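Local coordinates for 2-C-methyl-D-erythritol 4-phosphate cytidylyltransferase (Anaerococcus prevotii, PDB 4KT7), which probably catalyses the transfer of a cytidylyl group from CTP to 2-C-methyl-D-erythritol 4-phosphate in isoprenoid biosynthesis, releasing diphosphate, at residues I125-K130 / K205-H210. Residues are numbered along the deposited sequence; the frame is centred on the assembly and turned at random.
Sequences INALRK and KVKVVH
The methyl group of Ala127, on helix 118-127, points at strand 206-210 and meets two side chains two residues apart on the same strand face. Its closer neighbour is a branch of Val209: CG2 lies 4.0 Å from Ala127 CB, a methyl-to-methyl approach. Val209 holds CG1 anti to its backbone N (chi1 159°), which sets CG2 beside that N, on the side facing the alanine. Lys207 offers Ala127 aliphatic carbon rather than charge, with its CG 4.4 Å from Ala127 CB. Beyond this point a bend at chi2 (72°) leads the chain away from the helix, and NZ hydrogen-bonds to the backbone O of Asp150 of the second subunit, while the ammonium also makes a cation-pi contact with Tyr152 there. In this GT-A-like nucleotidyltransferase fold, helix 118-127 belongs to a beta-alpha-beta crossover from strand 105-110 to strand 133-139, with strand 168-172 lying between them in the sheet. Strand 206-210 runs parallel to 133-139, whose Val134 touches both Ala127 and Val209. Val208 points away from the helix, and the backbones of Val206 and Val208 hydrogen-bond to the second subunit. Only 84 Å² is buried between the two segments, and no hydrogen bond joins them; at the C-terminal end of the strand, His210 O accepts a hydrogen bond from Lys123 NZ of the same helix.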
loop_
_atom_site.group_PDB
_atom_site.type_symbol
_atom_site.label_atom_id
_atom_site.label_comp_id
_atom_site.label_asym_id
_atom_site.label_seq_id
_atom_site.Cartn_x
_atom_site.Cartn_y
_atom_site.Cartn_z
ATOM N N ILE A 125 -15.492 -12.813 12.321
ATOM C CA ILE A 125 -16.768 -13.244 12.906
ATOM C C ILE A 125 -16.792 -13.077 14.444
ATOM O O ILE A 125 -17.753 -12.541 15.015
ATOM C CB ILE A 125 -17.087 -14.703 12.492
ATOM C CG1 ILE A 125 -17.444 -14.756 11.008
ATOM C CG2 ILE A 125 -18.228 -15.320 13.324
ATOM C CD1 ILE A 125 -17.671 -16.176 10.508
ATOM N N ASN A 126 -15.730 -13.500 15.123
ATOM C CA ASN A 126 -15.684 -13.375 16.583
ATOM C C ASN A 126 -15.711 -11.930 17.090
ATOM O O ASN A 126 -16.130 -11.683 18.215
ATOM C CB ASN A 126 -14.502 -14.142 17.173
ATOM C CG ASN A 126 -14.700 -15.649 17.100
ATOM O OD1 ASN A 126 -15.830 -16.134 16.940
ATOM N ND2 ASN A 126 -13.609 -16.398 17.221
ATOM N N ALA A 127 -15.279 -10.974 16.271
ATOM C CA ALA A 127 -15.356 -9.582 16.686
ATOM C C ALA A 127 -16.820 -9.090 16.713
ATOM O O ALA A 127 -17.134 -8.084 17.359
ATOM C CB ALA A 127 -14.506 -8.708 15.785
ATOM N N LEU A 128 -17.713 -9.809 16.028
ATOM C CA LEU A 128 -19.134 -9.455 16.042
ATOM C C LEU A 128 -19.791 -9.745 17.378
ATOM O O LEU A 128 -20.923 -9.320 17.616
ATOM C CB LEU A 128 -19.899 -10.183 14.945
ATOM C CG LEU A 128 -19.600 -9.750 13.514
ATOM C CD1 LEU A 128 -20.097 -10.849 12.585
ATOM C CD2 LEU A 128 -20.295 -8.441 13.219
ATOM N N ARG A 129 -19.096 -10.454 18.266
ATOM C CA ARG A 129 -19.668 -10.745 19.578
ATOM C C ARG A 129 -19.989 -9.468 20.359
ATOM O O ARG A 129 -21.003 -9.395 21.061
ATOM C CB ARG A 129 -18.742 -11.659 20.398
ATOM C CG ARG A 129 -19.386 -12.160 21.699
ATOM C CD ARG A 129 -18.472 -13.128 22.469
ATOM N NE ARG A 129 -17.147 -12.544 22.685
ATOM C CZ ARG A 129 -16.813 -11.825 23.751
ATOM N NH1 ARG A 129 -17.708 -11.602 24.707
ATOM N NH2 ARG A 129 -15.582 -11.337 23.863
ATOM N N LYS A 130 -19.145 -8.448 20.220
ATOM C CA LYS A 130 -19.338 -7.216 20.977
ATOM C C LYS A 130 -19.381 -5.956 20.119
ATOM O O LYS A 130 -19.489 -4.855 20.643
ATOM C CB LYS A 130 -18.236 -7.074 22.028
ATOM C CG LYS A 130 -18.329 -8.098 23.158
ATOM C CD LYS A 130 -16.974 -8.313 23.813
ATOM C CE LYS A 130 -16.531 -7.105 24.614
ATOM N NZ LYS A 130 -15.124 -7.268 25.091
ATOM N N LYS A 205 -19.193 1.952 16.973
ATOM C CA LYS A 205 -17.808 1.982 16.493
ATOM C C LYS A 205 -17.446 0.798 15.593
ATOM O O LYS A 205 -18.003 -0.302 15.726
ATOM C CB LYS A 205 -16.841 2.088 17.682
ATOM C CG LYS A 205 -16.953 3.406 18.441
ATOM C CD LYS A 205 -15.590 3.876 18.966
ATOM C CE LYS A 205 -15.609 5.384 19.219
ATOM N NZ LYS A 205 -14.485 5.883 20.064
ATOM N N VAL A 206 -16.522 1.037 14.660
ATOM C CA VAL A 206 -16.111 0.019 13.716
ATOM C C VAL A 206 -14.850 -0.622 14.271
ATOM O O VAL A 206 -13.826 0.040 14.416
ATOM C CB VAL A 206 -15.841 0.614 12.306
ATOM C CG1 VAL A 206 -15.460 -0.505 11.304
ATOM C CG2 VAL A 206 -17.053 1.384 11.816
ATOM N N LYS A 207 -14.930 -1.909 14.604
ATOM C CA LYS A 207 -13.804 -2.611 15.190
ATOM C C LYS A 207 -12.830 -3.019 14.104
ATOM O O LYS A 207 -13.228 -3.484 13.021
ATOM C CB LYS A 207 -14.276 -3.858 15.953
ATOM C CG LYS A 207 -13.160 -4.641 16.639
ATOM C CD LYS A 207 -12.633 -3.859 17.860
ATOM C CE LYS A 207 -11.312 -4.432 18.358
ATOM N NZ LYS A 207 -10.875 -3.711 19.594
ATOM N N VAL A 208 -11.541 -2.877 14.377
ATOM C CA VAL A 208 -10.554 -3.249 13.385
ATOM C C VAL A 208 -9.905 -4.551 13.803
ATOM O O VAL A 208 -9.490 -4.704 14.949
ATOM C CB VAL A 208 -9.485 -2.156 13.232
ATOM C CG1 VAL A 208 -8.455 -2.576 12.204
ATOM C CG2 VAL A 208 -10.136 -0.828 12.826
ATOM N N VAL A 209 -9.849 -5.504 12.884
ATOM C CA VAL A 209 -9.145 -6.757 13.121
ATOM C C VAL A 209 -7.890 -6.736 12.260
ATOM O O VAL A 209 -7.959 -6.360 11.085
ATOM C CB VAL A 209 -10.037 -7.947 12.708
ATOM C CG1 VAL A 209 -9.214 -9.198 12.452
ATOM C CG2 VAL A 209 -11.127 -8.178 13.770
ATOM N N HIS A 210 -6.748 -7.114 12.832
ATOM C CA HIS A 210 -5.511 -7.213 12.054
ATOM C C HIS A 210 -5.682 -8.181 10.890
ATOM O O HIS A 210 -6.037 -9.356 11.075
ATOM C CB HIS A 210 -4.332 -7.664 12.921
ATOM C CG HIS A 210 -3.883 -6.636 13.913
ATOM N ND1 HIS A 210 -3.240 -5.473 13.540
ATOM C CD2 HIS A 210 -3.969 -6.602 15.266
ATOM C CE1 HIS A 210 -2.962 -4.762 14.620
ATOM N NE2 HIS A 210 -3.392 -5.424 15.678
#